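Local coordinates for protein aminotransferase (Psychrobacter arcticus 273-4, PDB 3IF2) that probably transfers amino groups between valine and pyruvate as a class I/II aminotransferase that uses pyridoxal 5'-phosphate as its cofactor, at residues K326-D330 against N331-P335. Numbering follows the deposited sequence.
Sequences KQLSD and NEIKP
Leu328 O takes two backbone N-H groups at once, from Glu332 N at 3.1 Å and from Ile333 N at 3.2 Å, and this shared acceptor marks a wider pi-type turn in helix 324-351 of the aminotransferase. The two donors use the oxygen differently: Ile333 N lies in the carbonyl plane with a nearly straight N-H (167°), whereas Glu332 N sits above that plane and its bond is more bent. Before the change, Asn331 N bonds to Gln327 O in ordinary i to i+4 fashion; after it, Lys334 N reaches back five residues to Ser329 O at 2.9 Å, close to the line of the carbonyl. The helix then kinks at Pro335, whose ring nitrogen carries no hydrogen, so Asp330 O receives no backbone N-H from Pro335; instead Pro335 CD lies 3.2 Å from Asp330 O. The axes of the short segments 326-330 and 331-335 are inclined at 36°.

On the buried side, Leu328 and Ile333 meet loosely, Leu328 CG to Ile333 CD1 at 4.5 Å, and both pack on Val48 of helix 46-60. Ile333 also touches Ile255 and Ile277, and the side chain of Ile333 comes within about 7 Å of that of Lys276, a pyridoxal-phosphate-binding residue, though not within contact of the cofactor itself. The hydroxyl of Ser329 turns back to Ile325 O.

The outer side is polar. Lys326 NZ forms a salt bridge with Asp330 OD2 at 3.5 Å, one turn along the helix, while Asp330 OD1 has a weak bond to Asn254. With CG beside its backbone N (chi1 -60°), Asn331 folds its amide back over the preceding turn, bringing Asn331 CG to 3.3 Å from Gln327 O and Asn331 ND2 alongside Gln327 CB.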
loop_
_atom_site.group_PDB
_atom_site.type_symbol
_atom_site.label_atom_id
_atom_site.label_comp_id
_atom_site.label_asym_id
_atom_site.label_seq_id
_atom_site.Cartn_x
_atom_site.Cartn_y
_atom_site.Cartn_z
ATOM N N LYS A 326 -16.369 18.756 -5.991
ATOM C CA LYS A 326 -17.353 18.640 -7.069
ATOM C C LYS A 326 -17.261 19.831 -8.054
ATOM O O LYS A 326 -17.289 19.632 -9.278
ATOM C CB LYS A 326 -18.765 18.534 -6.469
ATOM C CG LYS A 326 -19.820 17.998 -7.409
ATOM C CD LYS A 326 -21.181 17.804 -6.702
ATOM C CE LYS A 326 -22.185 17.003 -7.553
ATOM N NZ LYS A 326 -22.348 17.561 -8.926
ATOM N N GLN A 327 -17.125 21.051 -7.524
ATOM C CA GLN A 327 -17.007 22.262 -8.361
ATOM C C GLN A 327 -15.723 22.255 -9.173
ATOM O O GLN A 327 -15.727 22.614 -10.357
ATOM C CB GLN A 327 -17.089 23.542 -7.545
ATOM C CG GLN A 327 -18.381 23.692 -6.766
ATOM C CD GLN A 327 -18.450 25.023 -6.052
ATOM O OE1 GLN A 327 -18.646 26.071 -6.699
ATOM N NE2 GLN A 327 -18.286 25.001 -4.706
ATOM N N LEU A 328 -14.639 21.828 -8.538
ATOM C CA LEU A 328 -13.361 21.646 -9.201
ATOM C C LEU A 328 -13.485 20.643 -10.392
ATOM O O LEU A 328 -12.961 20.876 -11.479
ATOM C CB LEU A 328 -12.358 21.103 -8.187
ATOM C CG LEU A 328 -10.929 20.849 -8.612
ATOM C CD1 LEU A 328 -10.319 22.210 -8.923
ATOM C CD2 LEU A 328 -10.157 20.107 -7.527
ATOM N N SER A 329 -14.183 19.538 -10.163
ATOM C CA SER A 329 -14.388 18.510 -11.180
ATOM C C SER A 329 -15.231 18.998 -12.368
ATOM O O SER A 329 -14.860 18.804 -13.523
ATOM C CB SER A 329 -15.082 17.302 -10.549
ATOM O OG SER A 329 -14.274 16.740 -9.543
ATOM N N ASP A 330 -16.338 19.653 -12.060
ATOM C CA ASP A 330 -17.256 20.130 -13.082
ATOM C C ASP A 330 -16.748 21.338 -13.854
ATOM O O ASP A 330 -16.945 21.388 -15.068
ATOM C CB ASP A 330 -18.628 20.476 -12.477
ATOM C CG ASP A 330 -19.293 19.288 -11.787
ATOM O OD1 ASP A 330 -18.962 18.136 -12.093
ATOM O OD2 ASP A 330 -20.169 19.515 -10.927
ATOM N N ASN A 331 -16.115 22.291 -13.171
ATOM C CA ASN A 331 -15.673 23.552 -13.816
ATOM C C ASN A 331 -14.300 23.519 -14.478
ATOM O O ASN A 331 -14.098 24.221 -15.471
ATOM C CB ASN A 331 -15.701 24.733 -12.813
ATOM C CG ASN A 331 -17.098 24.994 -12.227
ATOM O OD1 ASN A 331 -18.107 24.572 -12.787
ATOM N ND2 ASN A 331 -17.150 25.700 -11.107
ATOM N N GLU A 332 -13.373 22.706 -13.946
ATOM C CA GLU A 332 -11.988 22.708 -14.410
ATOM C C GLU A 332 -11.565 21.395 -15.049
ATOM O O GLU A 332 -11.144 21.397 -16.209
ATOM C CB GLU A 332 -11.051 23.062 -13.251
ATOM C CG GLU A 332 -11.437 24.285 -12.404
ATOM C CD GLU A 332 -11.463 25.622 -13.165
ATOM O OE1 GLU A 332 -10.795 25.772 -14.217
ATOM O OE2 GLU A 332 -12.160 26.547 -12.677
ATOM N N ILE A 333 -11.721 20.274 -14.339
ATOM C CA ILE A 333 -11.249 18.973 -14.840
ATOM C C ILE A 333 -12.041 18.485 -16.073
ATOM O O ILE A 333 -11.448 18.270 -17.136
ATOM C CB ILE A 333 -11.250 17.891 -13.752
ATOM C CG1 ILE A 333 -10.380 18.290 -12.548
ATOM C CG2 ILE A 333 -10.740 16.545 -14.339
ATOM C CD1 ILE A 333 -10.468 17.346 -11.390
ATOM N N LYS A 334 -13.362 18.328 -15.924
ATOM C CA LYS A 334 -14.242 17.838 -17.023
ATOM C C LYS A 334 -14.095 18.636 -18.324
ATOM O O LYS A 334 -13.875 18.023 -19.372
ATOM C CB LYS A 334 -15.706 17.730 -16.569
ATOM C CG LYS A 334 -16.795 17.327 -17.610
ATOM C CD LYS A 334 -18.147 17.204 -16.830
ATOM C CE LYS A 334 -19.431 17.026 -17.664
ATOM N NZ LYS A 334 -20.648 16.662 -16.787
ATOM N N PRO A 335 -14.146 19.984 -18.257
ATOM C CA PRO A 335 -13.947 20.747 -19.490
ATOM C C PRO A 335 -12.529 20.654 -20.081
ATOM O O PRO A 335 -12.394 20.612 -21.309
ATOM C CB PRO A 335 -14.287 22.192 -19.062
ATOM C CG PRO A 335 -15.205 22.016 -17.874
ATOM C CD PRO A 335 -14.526 20.891 -17.157
#